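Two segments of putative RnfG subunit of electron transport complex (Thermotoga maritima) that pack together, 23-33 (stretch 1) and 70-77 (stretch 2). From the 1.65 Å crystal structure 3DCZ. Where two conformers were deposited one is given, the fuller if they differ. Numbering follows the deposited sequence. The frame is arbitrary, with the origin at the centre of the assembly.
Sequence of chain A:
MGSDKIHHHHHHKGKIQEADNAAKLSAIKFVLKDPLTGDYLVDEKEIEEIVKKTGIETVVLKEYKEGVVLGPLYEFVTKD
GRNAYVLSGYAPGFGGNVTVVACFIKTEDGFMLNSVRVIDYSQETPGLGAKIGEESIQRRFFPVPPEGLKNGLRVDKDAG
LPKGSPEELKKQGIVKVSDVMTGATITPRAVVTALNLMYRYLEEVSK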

# COMPACT_ATOMS: atom_id res chain seq x y z
N ALA A 23 12.85 -0.10 10.54
CA ALA A 23 11.46 0.33 10.25
C ALA A 23 11.03 -0.02 8.83
O ALA A 23 9.94 -0.55 8.59
CB ALA A 23 11.29 1.82 10.48
N LYS A 24 11.88 0.30 7.86
CA LYS A 24 11.53 0.03 6.46
C LYS A 24 11.36 -1.47 6.21
O LYS A 24 10.35 -1.92 5.63
CB LYS A 24 12.58 0.62 5.52
CG LYS A 24 12.23 0.44 4.07
CD LYS A 24 13.22 1.12 3.14
CE LYS A 24 12.90 0.78 1.69
NZ LYS A 24 13.84 1.51 0.76
N LEU A 25 12.35 -2.25 6.62
CA LEU A 25 12.30 -3.69 6.44
C LEU A 25 11.10 -4.29 7.17
O LEU A 25 10.41 -5.17 6.64
CB LEU A 25 13.62 -4.35 6.88
CG LEU A 25 13.72 -5.84 6.63
CD1 LEU A 25 13.56 -6.18 5.15
CD2 LEU A 25 15.10 -6.35 7.15
N SER A 26 10.82 -3.80 8.37
CA SER A 26 9.66 -4.26 9.13
C SER A 26 8.36 -3.99 8.36
O SER A 26 7.46 -4.84 8.29
CB SER A 26 9.63 -3.55 10.49
OG SER A 26 8.42 -3.81 11.17
N ALA A 27 8.25 -2.79 7.78
CA ALA A 27 7.08 -2.42 6.98
C ALA A 27 6.91 -3.29 5.75
O ALA A 27 5.78 -3.67 5.41
CB ALA A 27 7.12 -0.91 6.58
N ILE A 28 8.01 -3.56 5.05
CA ILE A 28 7.92 -4.37 3.85
C ILE A 28 7.48 -5.79 4.22
O ILE A 28 6.63 -6.38 3.55
CB ILE A 28 9.26 -4.38 3.12
CG1 ILE A 28 9.55 -2.98 2.62
CG2 ILE A 28 9.28 -5.44 1.96
CD1 ILE A 28 10.98 -2.79 2.00
N LYS A 29 8.03 -6.32 5.30
CA LYS A 29 7.60 -7.64 5.80
C LYS A 29 6.11 -7.62 6.15
O LYS A 29 5.36 -8.53 5.76
CB LYS A 29 8.41 -8.04 7.05
CG LYS A 29 9.84 -8.41 6.77
CD LYS A 29 10.62 -8.66 8.06
CE LYS A 29 12.01 -9.14 7.79
NZ LYS A 29 12.64 -9.51 9.08
N PHE A 30 5.67 -6.57 6.84
CA PHE A 30 4.27 -6.50 7.25
C PHE A 30 3.31 -6.54 6.05
O PHE A 30 2.33 -7.30 6.05
CB PHE A 30 3.98 -5.24 8.05
CG PHE A 30 2.53 -5.12 8.41
CD1 PHE A 30 2.02 -5.79 9.50
CD2 PHE A 30 1.66 -4.36 7.64
CE1 PHE A 30 0.72 -5.71 9.81
CE2 PHE A 30 0.33 -4.31 7.91
CZ PHE A 30 -0.15 -4.96 9.04
N VAL A 31 3.63 -5.76 5.00
CA VAL A 31 2.71 -5.64 3.87
C VAL A 31 2.70 -6.89 2.99
O VAL A 31 1.83 -7.05 2.10
CB VAL A 31 2.94 -4.34 3.04
CG1 VAL A 31 2.68 -3.08 3.95
CG2 VAL A 31 4.31 -4.32 2.43
N LEU A 32 3.67 -7.77 3.25
CA LEU A 32 3.75 -9.08 2.59
C LEU A 32 3.13 -10.20 3.42
O LEU A 32 3.24 -11.36 3.06
CB LEU A 32 5.17 -9.38 2.16
CG LEU A 32 5.67 -8.63 0.91
CD1 LEU A 32 7.20 -8.71 0.84
CD2 LEU A 32 5.04 -9.18 -0.36
N LYS A 33 2.43 -9.82 4.49
CA LYS A 33 1.55 -10.78 5.18
C LYS A 33 0.14 -10.65 4.61
O LYS A 33 -0.37 -9.53 4.32
CB LYS A 33 1.55 -10.53 6.69
CG LYS A 33 2.94 -10.71 7.35
CD LYS A 33 2.84 -10.63 8.87
CE LYS A 33 4.17 -10.88 9.52
NZ LYS A 33 4.10 -10.64 11.00
N LEU A 70 7.96 6.44 -4.39
CA LEU A 70 9.31 6.15 -3.94
C LEU A 70 9.66 4.71 -4.20
O LEU A 70 8.86 3.80 -3.97
CB LEU A 70 9.39 6.46 -2.47
CG LEU A 70 9.04 7.88 -2.06
CD1 LEU A 70 8.86 8.00 -0.54
CD2 LEU A 70 10.15 8.82 -2.50
N GLY A 71 10.89 4.48 -4.66
CA GLY A 71 11.36 3.12 -4.93
C GLY A 71 12.54 2.78 -4.05
O GLY A 71 12.85 3.48 -3.09
N PRO A 72 13.23 1.68 -4.37
CA PRO A 72 12.98 0.80 -5.49
C PRO A 72 11.62 0.14 -5.50
O PRO A 72 10.97 0.00 -4.47
CB PRO A 72 14.04 -0.32 -5.28
CG PRO A 72 15.05 0.25 -4.45
CD PRO A 72 14.39 1.25 -3.57
N LEU A 73 11.22 -0.29 -6.70
CA LEU A 73 10.06 -1.15 -6.84
C LEU A 73 10.56 -2.54 -6.42
O LEU A 73 11.37 -3.15 -7.13
CB LEU A 73 9.63 -1.16 -8.31
CG LEU A 73 8.46 -2.08 -8.61
CD1 LEU A 73 7.24 -1.73 -7.77
CD2 LEU A 73 8.14 -2.03 -10.09
N TYR A 74 10.10 -3.06 -5.30
CA TYR A 74 10.47 -4.40 -4.86
C TYR A 74 9.47 -5.40 -5.42
O TYR A 74 8.25 -5.20 -5.29
CB TYR A 74 10.45 -4.50 -3.33
CG TYR A 74 11.41 -3.56 -2.67
CD1 TYR A 74 12.77 -3.83 -2.63
CD2 TYR A 74 10.97 -2.40 -2.09
CE1 TYR A 74 13.67 -2.96 -2.00
CE2 TYR A 74 11.84 -1.51 -1.47
CZ TYR A 74 13.20 -1.79 -1.41
OH TYR A 74 14.13 -0.92 -0.81
N GLU A 75 9.98 -6.47 -6.03
CA GLU A 75 9.16 -7.50 -6.66
C GLU A 75 9.28 -8.81 -5.93
O GLU A 75 10.38 -9.20 -5.51
CB GLU A 75 9.66 -7.75 -8.05
CG GLU A 75 9.60 -6.54 -8.97
CD GLU A 75 10.00 -6.90 -10.38
OE1 GLU A 75 9.12 -7.39 -11.11
OE2 GLU A 75 11.17 -6.75 -10.75
N PHE A 76 8.15 -9.50 -5.82
CA PHE A 76 8.10 -10.79 -5.13
C PHE A 76 7.15 -11.70 -5.89
O PHE A 76 6.35 -11.25 -6.72
CB PHE A 76 7.62 -10.64 -3.68
CG PHE A 76 8.38 -9.63 -2.89
CD1 PHE A 76 8.01 -8.29 -2.92
CD2 PHE A 76 9.48 -9.99 -2.13
CE1 PHE A 76 8.72 -7.33 -2.19
CE2 PHE A 76 10.21 -9.03 -1.42
CZ PHE A 76 9.82 -7.71 -1.45
N VAL A 77 7.27 -12.99 -5.58
CA VAL A 77 6.30 -14.01 -5.99
C VAL A 77 5.77 -14.66 -4.72
O VAL A 77 6.55 -15.16 -3.88
CB VAL A 77 6.93 -15.08 -6.92
CG1 VAL A 77 5.85 -16.12 -7.33
CG2 VAL A 77 7.55 -14.42 -8.15
O HOH W 1 11.69 2.50 -0.84

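How do a helix and a strand whose axes come no closer than 11.8 Å touch at all? Side chains span the gap. Lys24, Ile28 and Leu32, spaced four residues apart, fall on one side of stretch 1 and point their CA-to-CB bonds toward the strand. Tyr74 and Phe76, alternate residues of the strand, point back, while Leu73, Glu75 and Val77 between and beyond them make no contact. The meeting buries 247 Å² in all, most of it on these five residues.

Why is Lys24 fully extended? All four of its chi angles are t, so the chain reaches its full length and carries the ammonium across the gap to the Tyr74 hydroxyl. There Lys24 NZ donates a hydrogen bond to Tyr74 OH at 2.9 Å, lying near the plane of the ring, at its edge. A lysine suits this buried place because its charge is well supplied with acceptors: Lys24 NZ also donates to water 1 (2.9 Å), which in turn donates to Gly71 O at 2.7 Å and so ties the amine to the backbone at the corner of the chain.

How does Ile28 reach both rings? With chi1 m and chi2 t, Ile28 CD1 lies 3.8 Å from Tyr74 CE2, and 4.3 Å from the centroid of the Tyr74 ring in an off-centre CH-pi contact, while Ile28 CG2 lies 4.1 Å from Phe76 CZ. A beta-branched side chain can thus serve both aromatics from one position.

How is Phe76 covered? Leu32, just past the helix, adopts chi1 m and chi2 t, which sets CD1 over the ring face, 3.5 Å from the Phe76 centroid and only 9° off the normal. The m rotamers of Tyr74 and Phe76 bring both rings to stretch 1, the hydroxyl meeting the lysine and the wholly apolar ring meeting aliphatic methyls.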